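Local structure of soluble epoxide hydrolase (Bacillus megaterium, 4INZ) at residues Y143-E148 / P257-E262; K153-A158 / P261-G266; F123-P128 / G139-T144; H113-G118 / S235-E240. The protein is a soluble enzyme of the alpha/beta-hydrolase fold, with a mixed eight-stranded sheet flanked by helices and overlaid by a helical lid. The protein carries 1 engineered substitution. All blocks are in the same frame, centred on the assembly; numbering follows the deposited sequence. Where two conformers were deposited one is given.

In the fold
From the N terminus, contact 4 opens first, at the turn from strand 108-112 into helix 115-126. Contact 3 starts further along that helix and closes a short loop over strand 131-137, at 139-144, wholly within the span of contact 4. Helix 142-151 then opens contact 1, which shares Tyr-143 and Thr-144 with contact 3, and helix 153-158 opens contact 2. Contact 4 closes at 235-240, behind the lid helices. Contacts 1 and 2 cross it, since they close later, on the loop between strands 248-253 and 274-279, where they share Pro-261 and Glu-262. Together the four contacts fasten both ends of the lid to the core.

Contact 1: residues Y143-E148 / P257-E262; sequences YTFMRE and PTFMPE
Phe-145 and Glu-148, one helical turn apart on helix 142-151, lie opposite Phe-259 and Glu-262 of the loop that follows strand 248-253. The backbones stay apart at the first pair, with CA of Phe-145 8.8 Å from CA of Phe-259, and draw closer at the second, where CA of Glu-148 is 7.2 Å from CA of Glu-262. The two phenylalanine side chains cross at about a right angle and meet through their CE1 atoms, 3.8 Å from CE1 of Phe-145 to CE1 of Phe-259. Their ring planes are inclined at 56°, an oblique pair. A chi1 of -176° swings the Phe-145 ring away from its own amide nitrogen and across to the loop. At the other pair the chain of Glu-148 folds back at chi2 and lays its carboxylate against the loop, OE1 being 3.3 Å from CB of Glu-262. Arg-147 holds this carboxylate side-on: NE at 2.8 Å and NH2 at 2.9 Å both donate to Glu-148 OE2, from opposite faces of its plane, in a salt bridge. NH2 also donates to the carbonyl of Asp-265, and Asn-152 binds Glu-148 OE1, so the acid is gripped at both oxygens. The contact sets the first lid helix of an alpha/beta hydrolase on a loop at the C-terminal end of a core strand, with a di(hydroxyethyl)ether molecule close to Phe-145.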
loop_
_atom_site.group_PDB
_atom_site.type_symbol
_atom_site.label_atom_id
_atom_site.label_comp_id
_atom_site.label_asym_id
_atom_site.label_seq_id
_atom_site.Cartn_x
_atom_site.Cartn_y
_atom_site.Cartn_z
ATOM N N TYR A 143 -5.054 11.361 8.401
ATOM C CA TYR A 143 -4.998 12.534 9.273
ATOM C C TYR A 143 -3.677 12.673 10.019
ATOM O O TYR A 143 -3.087 13.755 10.037
ATOM C CB TYR A 143 -6.179 12.556 10.250
ATOM C CG TYR A 143 -7.506 12.840 9.581
ATOM C CD1 TYR A 143 -8.296 11.805 9.096
ATOM C CD2 TYR A 143 -7.959 14.148 9.416
ATOM C CE1 TYR A 143 -9.504 12.057 8.475
ATOM C CE2 TYR A 143 -9.168 14.411 8.800
ATOM C CZ TYR A 143 -9.937 13.364 8.330
ATOM O OH TYR A 143 -11.142 13.622 7.717
ATOM N N THR A 144 -3.205 11.594 10.636
ATOM C CA THR A 144 -1.959 11.687 11.382
ATOM C C THR A 144 -0.773 11.991 10.473
ATOM O O THR A 144 0.182 12.637 10.898
ATOM C CB THR A 144 -1.672 10.433 12.251
ATOM O OG1 THR A 144 -1.460 9.288 11.412
ATOM C CG2 THR A 144 -2.825 10.170 13.223
ATOM N N PHE A 145 -0.828 11.539 9.219
ATOM C CA PHE A 145 0.291 11.792 8.317
ATOM C C PHE A 145 0.479 13.277 8.039
ATOM O O PHE A 145 1.605 13.778 8.022
ATOM C CB PHE A 145 0.148 11.041 6.992
ATOM C CG PHE A 145 1.329 11.214 6.086
ATOM C CD1 PHE A 145 2.584 10.760 6.474
ATOM C CD2 PHE A 145 1.197 11.829 4.851
ATOM C CE1 PHE A 145 3.680 10.912 5.645
ATOM C CE2 PHE A 145 2.293 11.983 4.019
ATOM C CZ PHE A 145 3.534 11.528 4.420
ATOM N N MET A 146 -0.621 13.983 7.804
ATOM C CA MET A 146 -0.543 15.425 7.597
ATOM C C MET A 146 -0.033 16.117 8.861
ATOM O O MET A 146 0.759 17.054 8.792
ATOM C CB MET A 146 -1.901 15.987 7.184
ATOM C CG MET A 146 -2.393 15.442 5.858
ATOM S SD MET A 146 -1.299 15.816 4.464
ATOM C CE MET A 146 -1.579 17.587 4.274
ATOM N N ARG A 147 -0.479 15.640 10.018
ATOM C CA ARG A 147 0.004 16.181 11.282
ATOM C C ARG A 147 1.530 16.076 11.382
ATOM O O ARG A 147 2.205 17.019 11.788
ATOM C CB ARG A 147 -0.653 15.452 12.451
ATOM C CG ARG A 147 -0.328 16.022 13.825
ATOM C CD ARG A 147 -0.782 15.062 14.907
ATOM N NE ARG A 147 -0.111 13.772 14.782
ATOM C CZ ARG A 147 -0.549 12.638 15.320
ATOM N NH1 ARG A 147 -1.676 12.623 16.021
ATOM N NH2 ARG A 147 0.139 11.512 15.148
ATOM N N GLU A 148 2.076 14.924 11.013
ATOM C CA GLU A 148 3.518 14.718 11.111
ATOM C C GLU A 148 4.295 15.504 10.052
ATOM O O GLU A 148 5.374 16.026 10.333
ATOM C CB GLU A 148 3.863 13.228 11.064
ATOM C CG GLU A 148 3.170 12.418 12.154
ATOM C CD GLU A 148 3.496 12.919 13.563
ATOM O OE1 GLU A 148 4.678 13.226 13.835
ATOM O OE2 GLU A 148 2.568 13.005 14.399
ATOM N N PRO A 257 12.411 3.695 7.461
ATOM C CA PRO A 257 13.011 5.023 7.279
ATOM C C PRO A 257 12.081 6.028 6.597
ATOM O O PRO A 257 12.394 7.219 6.567
ATOM C CB PRO A 257 14.205 4.736 6.367
ATOM C CG PRO A 257 13.767 3.555 5.560
ATOM C CD PRO A 257 12.945 2.708 6.504
ATOM N N THR A 258 10.951 5.566 6.073
ATOM C CA THR A 258 10.044 6.420 5.307
ATOM C C THR A 258 8.872 6.950 6.130
ATOM O O THR A 258 8.367 8.041 5.883
ATOM C CB THR A 258 9.488 5.659 4.094
ATOM O OG1 THR A 258 10.573 5.220 3.267
ATOM C CG2 THR A 258 8.568 6.551 3.286
ATOM N N PHE A 259 8.421 6.160 7.095
ATOM C CA PHE A 259 7.327 6.584 7.970
ATOM C C PHE A 259 7.744 6.467 9.433
ATOM O O PHE A 259 8.075 5.383 9.912
ATOM C CB PHE A 259 6.049 5.779 7.693
ATOM C CG PHE A 259 5.496 5.987 6.314
ATOM C CD1 PHE A 259 4.664 7.062 6.037
ATOM C CD2 PHE A 259 5.821 5.118 5.286
ATOM C CE1 PHE A 259 4.166 7.260 4.758
ATOM C CE2 PHE A 259 5.322 5.312 4.008
ATOM C CZ PHE A 259 4.496 6.390 3.742
ATOM N N MET A 260 7.739 7.601 10.126
ATOM C CA MET A 260 8.199 7.680 11.509
ATOM C C MET A 260 7.175 7.090 12.463
ATOM O O MET A 260 5.989 7.044 12.154
ATOM C CB MET A 260 8.498 9.136 11.880
ATOM C CG MET A 260 9.602 9.777 11.049
ATOM S SD MET A 260 11.216 8.978 11.254
ATOM C CE MET A 260 11.246 7.845 9.861
ATOM N N PRO A 261 7.630 6.626 13.635
ATOM C CA PRO A 261 6.717 5.995 14.592
ATOM C C PRO A 261 5.589 6.918 15.047
ATOM O O PRO A 261 4.516 6.423 15.394
ATOM C CB PRO A 261 7.633 5.662 15.780
ATOM C CG PRO A 261 8.990 5.557 15.194
ATOM C CD PRO A 261 9.032 6.562 14.082
ATOM N N GLU A 262 5.823 8.232 15.053
ATOM C CA GLU A 262 4.824 9.179 15.558
ATOM C C GLU A 262 3.539 9.209 14.725
ATOM O O GLU A 262 2.532 9.774 15.153
ATOM C CB GLU A 262 5.406 10.590 15.683
ATOM C CG GLU A 262 6.441 10.746 16.790
ATOM C CD GLU A 262 7.808 10.224 16.393
ATOM O OE1 GLU A 262 8.037 9.997 15.186
ATOM O OE2 GLU A 262 8.656 10.035 17.290
#

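Contact 2: residues K153-A158 / P261-G266; sequences KNQQKA and PENLDG
Gln-155 reaches from helix 153-158 to Asn-263 in the 3-10 turn 261-264, joining the lid of this alpha/beta hydrolase to the loop between strands 248-253 and 274-279. The buried part of the contact is the meeting of these two amide side chains. They cross at about a right angle, with amide planes 67° apart. A bend at chi2 (59°) turns the end of Gln-155 to the 3-10 turn. The amide of Asn-263 is anchored within its own loop, where ND2 donates to the carbonyl of Met-260, and Met-260 in turn packs on Gln-155. Backbone bonds shape the turn itself: Leu-264 N donates to Pro-261 O at 3.0 Å, and Asp-265 N to Glu-262 O at 3.0 Å. Polar links lie nearer the surface. Asn-152, just ahead of the helix, serves both sides, for its OD1 accepts from Gln-155 N while its ND2 donates to Glu-262 OE1. On the helix, Lys-153 NZ meets a lone pair of Gln-156 OE1 at 2.9 Å. A single water spans the gap, accepting from Asn-154 ND2 at 3.1 Å and donating to Glu-262 OE1 at 2.7 Å.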
loop_
_atom_site.group_PDB
_atom_site.type_symbol
_atom_site.label_atom_id
_atom_site.label_comp_id
_atom_site.label_asym_id
_atom_site.label_seq_id
_atom_site.Cartn_x
_atom_site.Cartn_y
_atom_site.Cartn_z
ATOM N N LYS A 153 10.012 17.030 12.279
ATOM C CA LYS A 153 11.203 17.244 11.460
ATOM C C LYS A 153 11.747 15.950 10.860
ATOM O O LYS A 153 12.217 15.936 9.718
ATOM C CB LYS A 153 12.293 17.965 12.258
ATOM C CG LYS A 153 11.962 19.417 12.554
ATOM C CD LYS A 153 11.316 20.067 11.340
ATOM C CE LYS A 153 11.409 21.582 11.379
ATOM N NZ LYS A 153 10.772 22.178 10.170
ATOM N N ASN A 154 11.681 14.867 11.631
ATOM C CA ASN A 154 12.145 13.573 11.151
ATOM C C ASN A 154 11.294 13.076 9.982
ATOM O O ASN A 154 11.814 12.498 9.031
ATOM C CB ASN A 154 12.171 12.539 12.284
ATOM C CG ASN A 154 13.298 12.782 13.282
ATOM O OD1 ASN A 154 14.344 13.344 12.943
ATOM N ND2 ASN A 154 13.093 12.345 14.519
ATOM N N GLN A 155 9.987 13.308 10.046
ATOM C CA GLN A 155 9.100 12.874 8.971
ATOM C C GLN A 155 9.297 13.734 7.732
ATOM O O GLN A 155 9.206 13.252 6.599
ATOM C CB GLN A 155 7.634 12.924 9.396
ATOM C CG GLN A 155 6.704 12.382 8.321
ATOM C CD GLN A 155 7.023 10.941 7.958
ATOM O OE1 GLN A 155 7.413 10.632 6.819
ATOM N NE2 GLN A 155 6.863 10.050 8.923
ATOM N N GLN A 156 9.550 15.017 7.951
ATOM C CA GLN A 156 9.808 15.926 6.844
ATOM C C GLN A 156 11.031 15.474 6.049
ATOM O O GLN A 156 11.010 15.448 4.816
ATOM C CB GLN A 156 9.985 17.354 7.365
ATOM C CG GLN A 156 8.679 17.976 7.830
ATOM C CD GLN A 156 8.879 19.286 8.564
ATOM O OE1 GLN A 156 10.006 19.748 8.734
ATOM N NE2 GLN A 156 7.781 19.894 9.004
ATOM N N LYS A 157 12.094 15.108 6.762
ATOM C CA LYS A 157 13.301 14.601 6.125
ATOM C C LYS A 157 13.027 13.265 5.447
ATOM O O LYS A 157 13.419 13.044 4.303
ATOM C CB LYS A 157 14.428 14.438 7.149
ATOM C CG LYS A 157 15.747 13.959 6.549
ATOM C CD LYS A 157 16.821 13.780 7.621
ATOM C CE LYS A 157 18.183 13.444 7.014
ATOM N NZ LYS A 157 18.806 14.604 6.306
ATOM N N ALA A 158 12.350 12.378 6.166
ATOM C CA ALA A 158 12.035 11.050 5.653
ATOM C C ALA A 158 11.244 11.116 4.352
ATOM O O ALA A 158 11.392 10.252 3.489
ATOM C CB ALA A 158 11.262 10.250 6.699
ATOM N N PRO A 261 7.630 6.626 13.635
ATOM C CA PRO A 261 6.717 5.995 14.592
ATOM C C PRO A 261 5.589 6.918 15.047
ATOM O O PRO A 261 4.516 6.423 15.394
ATOM C CB PRO A 261 7.633 5.662 15.780
ATOM C CG PRO A 261 8.990 5.557 15.194
ATOM C CD PRO A 261 9.032 6.562 14.082
ATOM N N GLU A 262 5.823 8.232 15.053
ATOM C CA GLU A 262 4.824 9.179 15.558
ATOM C C GLU A 262 3.539 9.209 14.725
ATOM O O GLU A 262 2.532 9.774 15.153
ATOM C CB GLU A 262 5.406 10.590 15.683
ATOM C CG GLU A 262 6.441 10.746 16.790
ATOM C CD GLU A 262 7.808 10.224 16.393
ATOM O OE1 GLU A 262 8.037 9.997 15.186
ATOM O OE2 GLU A 262 8.656 10.035 17.290
ATOM N N ASN A 263 3.572 8.605 13.539
ATOM C CA ASN A 263 2.365 8.492 12.730
ATOM C C ASN A 263 1.268 7.760 13.489
ATOM O O ASN A 263 0.088 7.904 13.183
ATOM C CB ASN A 263 2.665 7.779 11.406
ATOM C CG ASN A 263 3.329 8.689 10.405
ATOM O OD1 ASN A 263 2.660 9.461 9.726
ATOM N ND2 ASN A 263 4.652 8.618 10.317
ATOM N N LEU A 264 1.668 6.982 14.492
ATOM C CA LEU A 264 0.721 6.170 15.243
ATOM C C LEU A 264 0.210 6.862 16.500
ATOM O O LEU A 264 -0.755 6.401 17.113
ATOM C CB LEU A 264 1.360 4.838 15.625
ATOM C CG LEU A 264 1.777 4.023 14.400
ATOM C CD1 LEU A 264 2.264 2.662 14.840
ATOM C CD2 LEU A 264 0.596 3.897 13.455
ATOM N N ASP A 265 0.858 7.957 16.882
ATOM C CA ASP A 265 0.448 8.707 18.065
ATOM C C ASP A 265 -0.992 9.203 17.938
ATOM O O ASP A 265 -1.340 9.893 16.974
ATOM C CB ASP A 265 1.375 9.903 18.306
ATOM C CG ASP A 265 2.795 9.491 18.663
ATOM O OD1 ASP A 265 3.017 8.306 18.988
ATOM O OD2 ASP A 265 3.689 10.364 18.629
ATOM N N GLY A 266 -1.823 8.849 18.913
ATOM C CA GLY A 266 -3.187 9.339 18.977
ATOM C C GLY A 266 -4.065 8.904 17.818
ATOM O O GLY A 266 -5.102 9.512 17.551
HETATM O O HOH W 1 10.539 10.651 14.384
#

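Contact 3: residues F123-P128 / G139-T144; sequences FAYRYP and GPHPYT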
loop_
_atom_site.group_PDB
_atom_site.type_symbol
_atom_site.label_atom_id
_atom_site.label_comp_id
_atom_site.label_asym_id
_atom_site.label_seq_id
_atom_site.Cartn_x
_atom_site.Cartn_y
_atom_site.Cartn_z
ATOM N N PHE A 123 -10.265 4.787 0.972
ATOM C CA PHE A 123 -11.395 3.965 0.562
ATOM C C PHE A 123 -12.262 3.556 1.754
ATOM O O PHE A 123 -13.492 3.590 1.675
ATOM C CB PHE A 123 -10.917 2.713 -0.183
ATOM C CG PHE A 123 -12.035 1.798 -0.585
ATOM C CD1 PHE A 123 -12.782 2.060 -1.728
ATOM C CD2 PHE A 123 -12.368 0.704 0.196
ATOM C CE1 PHE A 123 -13.828 1.229 -2.095
ATOM C CE2 PHE A 123 -13.407 -0.135 -0.167
ATOM C CZ PHE A 123 -14.143 0.132 -1.314
ATOM N N ALA A 124 -11.624 3.151 2.851
ATOM C CA ALA A 124 -12.362 2.736 4.046
ATOM C C ALA A 124 -13.173 3.891 4.631
ATOM O O ALA A 124 -14.297 3.699 5.099
ATOM C CB ALA A 124 -11.409 2.163 5.100
ATOM N N TYR A 125 -12.600 5.090 4.606
ATOM C CA TYR A 125 -13.293 6.268 5.115
ATOM C C TYR A 125 -14.503 6.623 4.252
ATOM O O TYR A 125 -15.561 6.989 4.765
ATOM C CB TYR A 125 -12.339 7.465 5.196
ATOM C CG TYR A 125 -11.658 7.639 6.538
ATOM C CD1 TYR A 125 -12.229 8.431 7.535
ATOM C CD2 TYR A 125 -10.439 7.023 6.808
ATOM C CE1 TYR A 125 -11.607 8.598 8.763
ATOM C CE2 TYR A 125 -9.812 7.183 8.032
ATOM C CZ TYR A 125 -10.400 7.973 9.007
ATOM O OH TYR A 125 -9.775 8.133 10.225
ATOM N N ARG A 126 -14.344 6.516 2.937
ATOM C CA ARG A 126 -15.402 6.909 2.015
ATOM C C ARG A 126 -16.439 5.805 1.825
ATOM O O ARG A 126 -17.624 6.082 1.636
ATOM C CB ARG A 126 -14.818 7.319 0.663
ATOM C CG ARG A 126 -13.897 8.525 0.717
ATOM C CD ARG A 126 -13.439 8.932 -0.677
ATOM N NE ARG A 126 -12.568 10.105 -0.648
ATOM C CZ ARG A 126 -11.917 10.582 -1.707
ATOM N NH1 ARG A 126 -12.033 9.983 -2.889
ATOM N NH2 ARG A 126 -11.143 11.656 -1.584
ATOM N N TYR A 127 -15.989 4.557 1.877
ATOM C CA TYR A 127 -16.872 3.417 1.656
ATOM C C TYR A 127 -16.749 2.395 2.781
ATOM O O TYR A 127 -16.450 1.227 2.525
ATOM C CB TYR A 127 -16.545 2.728 0.327
ATOM C CG TYR A 127 -16.794 3.560 -0.913
ATOM C CD1 TYR A 127 -18.029 3.536 -1.550
ATOM C CD2 TYR A 127 -15.789 4.345 -1.463
ATOM C CE1 TYR A 127 -18.262 4.284 -2.693
ATOM C CE2 TYR A 127 -16.011 5.095 -2.609
ATOM C CZ TYR A 127 -17.249 5.061 -3.218
ATOM O OH TYR A 127 -17.477 5.803 -4.357
ATOM N N PRO A 128 -16.992 2.824 4.027
ATOM C CA PRO A 128 -16.806 1.914 5.161
ATOM C C PRO A 128 -17.667 0.658 5.059
ATOM O O PRO A 128 -17.328 -0.356 5.662
ATOM C CB PRO A 128 -17.226 2.762 6.366
ATOM C CG PRO A 128 -18.081 3.851 5.792
ATOM C CD PRO A 128 -17.493 4.140 4.454
ATOM N N GLY A 139 2.548 2.996 6.318
ATOM C CA GLY A 139 1.971 3.860 5.300
ATOM C C GLY A 139 1.183 4.955 5.990
ATOM O O GLY A 139 1.036 4.935 7.207
ATOM N N PRO A 140 0.662 5.915 5.219
ATOM C CA PRO A 140 0.070 7.097 5.857
ATOM C C PRO A 140 -1.407 6.948 6.239
ATOM O O PRO A 140 -2.242 6.625 5.391
ATOM C CB PRO A 140 0.231 8.173 4.784
ATOM C CG PRO A 140 0.101 7.397 3.483
ATOM C CD PRO A 140 0.749 6.048 3.755
ATOM N N HIS A 141 -1.718 7.188 7.512
ATOM C CA HIS A 141 -3.101 7.416 7.912
ATOM C C HIS A 141 -3.470 8.815 7.431
ATOM O O HIS A 141 -2.679 9.740 7.571
ATOM C CB HIS A 141 -3.258 7.328 9.436
ATOM C CG HIS A 141 -4.643 7.640 9.913
ATOM N ND1 HIS A 141 -5.021 8.897 10.337
ATOM C CD2 HIS A 141 -5.746 6.861 10.017
ATOM C CE1 HIS A 141 -6.295 8.877 10.687
ATOM N NE2 HIS A 141 -6.760 7.654 10.499
ATOM N N PRO A 142 -4.663 8.976 6.840
ATOM C CA PRO A 142 -5.011 10.261 6.217
ATOM C C PRO A 142 -4.782 11.481 7.107
ATOM O O PRO A 142 -4.356 12.525 6.609
ATOM C CB PRO A 142 -6.496 10.094 5.901
ATOM C CG PRO A 142 -6.631 8.627 5.629
ATOM C CD PRO A 142 -5.707 7.962 6.626
ATOM N N TYR A 143 -5.054 11.361 8.401
ATOM C CA TYR A 143 -4.998 12.534 9.273
ATOM C C TYR A 143 -3.677 12.673 10.019
ATOM O O TYR A 143 -3.087 13.755 10.037
ATOM C CB TYR A 143 -6.179 12.556 10.250
ATOM C CG TYR A 143 -7.506 12.840 9.581
ATOM C CD1 TYR A 143 -8.296 11.805 9.096
ATOM C CD2 TYR A 143 -7.959 14.148 9.416
ATOM C CE1 TYR A 143 -9.504 12.057 8.475
ATOM C CE2 TYR A 143 -9.168 14.411 8.800
ATOM C CZ TYR A 143 -9.937 13.364 8.330
ATOM O OH TYR A 143 -11.142 13.622 7.717
ATOM N N THR A 144 -3.205 11.594 10.636
ATOM C CA THR A 144 -1.959 11.687 11.382
ATOM C C THR A 144 -0.773 11.991 10.473
ATOM O O THR A 144 0.182 12.637 10.898
ATOM C CB THR A 144 -1.672 10.433 12.251
ATOM O OG1 THR A 144 -1.460 9.288 11.412
ATOM C CG2 THR A 144 -2.825 10.170 13.223
#
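An imidazole engaged at both nitrogens joins the segments: NE2 of His-141 forms a hydrogen bond of 3.1 Å with the hydroxyl OH of Tyr-125, and ND1 caps a helix. His-141 occupies the N-cap position of helix 142-151, and Thr-144 N donates to ND1 at 3.3 Å, almost straight (173°) and practically in the ring plane. Placing CG trans to the His-141 backbone N (chi1 176°) turns the ring so that one edge serves the helix end and the other the phenol. These two bonds, with CD of Pro-142 3.4 Å above one face, leave the ring little freedom to rotate. Tyr-125 comes from the C-terminal part of helix 115-126, its side chain at about a right angle to that of His-141, and its hydroxyl is also bonded to the carbonyl of Glu-242. Its ring packs further on the helix start: CE2 is 4.2 Å from CG of Pro-142, and CE1 is 4.1 Å from CE1 of Tyr-143. The two tyrosine rings are oblique, with planes at 54°. Tyr-143 has its hydroxyl bonded to Glu-241 O and its ring beside Tyr-270. This aromatic cluster lies where the beta-alpha-beta crossover formed by strand 108-112, helix 115-126 and strand 131-137 ends and the chain leaves the alpha/beta-hydrolase core for the lid.

Contact 4: residues H113-G118 / S235-E240; sequences HDWGAG and SLFPLE
Phe-237 has CG beside the backbone N and trans to the carbonyl carbon (chi1 -54°), which sends its ring toward helix 115-126, while Trp-115 takes an unstaggered chi1 of -108° that swings its six-membered ring out to meet it. The two side chains cross at about a right angle. CZ of Phe-237 touches the far rim of the indole, 3.7 Å from CZ3 and 3.8 Å from CH2 of Trp-115. The rings are oblique, with planes at 35° and centroids 6.0 Å apart. The next turn of the helix contributes backbone: CE2 of Phe-237 is 3.9 Å from Gly-118 O, a carbonyl that accepts from Thr-122 OG1. CG of Leu-236 covers one face of the Phe-237 ring, and Ser-235 OG donates to Phe-237 O at 2.7 Å, from above the carbonyl plane. Tyr-219 and Tyr-220 pack edge-to-face with Trp-115. Asp-114, with positive phi at the sharp turn between strand 108-112 and this helix, fits the nucleophile elbow of the alpha/beta-hydrolase fold. Trp-115 and Phe-237 meet through carbon alone, so this pair rests on van der Waals contact, while Arg-126 bonded to Pro-238 O adds a polar tie between the same helix and loop; the carbonyls of Gly-118 and Phe-237 are bonded to nearby hydroxyls.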
loop_
_atom_site.group_PDB
_atom_site.type_symbol
_atom_site.label_atom_id
_atom_site.label_comp_id
_atom_site.label_asym_id
_atom_site.label_seq_id
_atom_site.Cartn_x
_atom_site.Cartn_y
_atom_site.Cartn_z
ATOM N N HIS A 113 -0.722 -1.462 2.383
ATOM C CA HIS A 113 0.671 -1.104 2.659
ATOM C C HIS A 113 1.091 0.062 1.755
ATOM O O HIS A 113 0.774 0.067 0.565
ATOM C CB HIS A 113 1.554 -2.332 2.391
ATOM C CG HIS A 113 3.026 -2.088 2.493
ATOM N ND1 HIS A 113 3.636 -1.608 3.639
ATOM C CD2 HIS A 113 4.023 -2.320 1.606
ATOM C CE1 HIS A 113 4.940 -1.532 3.439
ATOM N NE2 HIS A 113 5.200 -1.953 2.212
ATOM N N ASP A 114 1.767 1.055 2.331
ATOM C CA ASP A 114 2.419 2.127 1.563
ATOM C C ASP A 114 1.385 2.886 0.710
ATOM O O ASP A 114 0.379 3.348 1.252
ATOM C CB ASP A 114 3.583 1.546 0.735
ATOM C CG ASP A 114 4.484 2.614 0.132
ATOM O OD1 ASP A 114 5.405 3.101 0.836
ATOM O OD2 ASP A 114 4.285 2.956 -1.051
ATOM N N TRP A 115 1.597 3.011 -0.603
ATOM C CA TRP A 115 0.583 3.654 -1.447
ATOM C C TRP A 115 -0.760 2.937 -1.322
ATOM O O TRP A 115 -1.819 3.566 -1.361
ATOM C CB TRP A 115 1.011 3.732 -2.928
ATOM C CG TRP A 115 1.370 5.128 -3.356
ATOM C CD1 TRP A 115 2.622 5.616 -3.605
ATOM C CD2 TRP A 115 0.468 6.223 -3.551
ATOM N NE1 TRP A 115 2.554 6.946 -3.953
ATOM C CE2 TRP A 115 1.244 7.343 -3.923
ATOM C CE3 TRP A 115 -0.920 6.366 -3.452
ATOM C CZ2 TRP A 115 0.676 8.591 -4.190
ATOM C CZ3 TRP A 115 -1.484 7.607 -3.725
ATOM C CH2 TRP A 115 -0.686 8.701 -4.086
ATOM N N GLY A 116 -0.714 1.617 -1.179
ATOM C CA GLY A 116 -1.920 0.833 -0.977
ATOM C C GLY A 116 -2.670 1.255 0.275
ATOM O O GLY A 116 -3.897 1.183 0.323
ATOM N N ALA A 117 -1.924 1.686 1.288
ATOM C CA ALA A 117 -2.513 2.191 2.529
ATOM C C ALA A 117 -3.086 3.602 2.356
ATOM O O ALA A 117 -4.166 3.900 2.855
ATOM C CB ALA A 117 -1.494 2.144 3.671
ATOM N N GLY A 118 -2.369 4.470 1.650
ATOM C CA GLY A 118 -2.912 5.774 1.309
ATOM C C GLY A 118 -4.269 5.621 0.632
ATOM O O GLY A 118 -5.245 6.289 0.988
ATOM N N SER A 235 -6.474 16.212 5.996
ATOM C CA SER A 235 -6.226 14.847 5.543
ATOM C C SER A 235 -5.432 14.799 4.237
ATOM O O SER A 235 -5.520 15.707 3.412
ATOM C CB SER A 235 -7.538 14.064 5.422
ATOM O OG SER A 235 -8.467 14.733 4.591
ATOM N N LEU A 236 -4.650 13.738 4.068
ATOM C CA LEU A 236 -3.791 13.589 2.895
ATOM C C LEU A 236 -4.589 13.685 1.591
ATOM O O LEU A 236 -4.158 14.321 0.625
ATOM C CB LEU A 236 -3.034 12.262 2.971
ATOM C CG LEU A 236 -2.119 11.899 1.802
ATOM C CD1 LEU A 236 -1.052 12.965 1.592
ATOM C CD2 LEU A 236 -1.479 10.534 2.042
ATOM N N PHE A 237 -5.753 13.042 1.584
ATOM C CA PHE A 237 -6.722 13.151 0.501
ATOM C C PHE A 237 -8.054 13.602 1.102
ATOM O O PHE A 237 -8.337 13.314 2.265
ATOM C CB PHE A 237 -6.873 11.806 -0.211
ATOM C CG PHE A 237 -5.568 11.235 -0.701
ATOM C CD1 PHE A 237 -4.883 11.839 -1.741
ATOM C CD2 PHE A 237 -5.027 10.097 -0.118
ATOM C CE1 PHE A 237 -3.676 11.321 -2.192
ATOM C CE2 PHE A 237 -3.820 9.567 -0.569
ATOM C CZ PHE A 237 -3.146 10.178 -1.604
ATOM N N PRO A 238 -8.871 14.329 0.324
ATOM C CA PRO A 238 -10.095 14.921 0.878
ATOM C C PRO A 238 -11.029 13.898 1.515
ATOM O O PRO A 238 -11.331 12.869 0.909
ATOM C CB PRO A 238 -10.758 15.560 -0.348
ATOM C CG PRO A 238 -9.622 15.883 -1.248
ATOM C CD PRO A 238 -8.657 14.725 -1.076
ATOM N N LEU A 239 -11.478 14.193 2.732
ATOM C CA LEU A 239 -12.406 13.330 3.446
ATOM C C LEU A 239 -13.477 14.145 4.158
ATOM O O LEU A 239 -13.211 15.225 4.683
ATOM C CB LEU A 239 -11.666 12.464 4.469
ATOM C CG LEU A 239 -10.804 11.339 3.894
ATOM C CD1 LEU A 239 -10.082 10.573 4.998
ATOM C CD2 LEU A 239 -11.660 10.392 3.070
ATOM N N GLU A 240 -14.686 13.600 4.172
ATOM C CA GLU A 240 -15.821 14.182 4.874
ATOM C C GLU A 240 -15.733 13.901 6.375
ATOM O O GLU A 240 -15.986 14.777 7.198
ATOM C CB GLU A 240 -17.114 13.577 4.320
ATOM C CG GLU A 240 -17.199 12.035 4.463
ATOM C CD GLU A 240 -15.989 11.286 3.889
ATOM O OE1 GLU A 240 -15.260 10.621 4.671
ATOM O OE2 GLU A 240 -15.770 11.351 2.656
#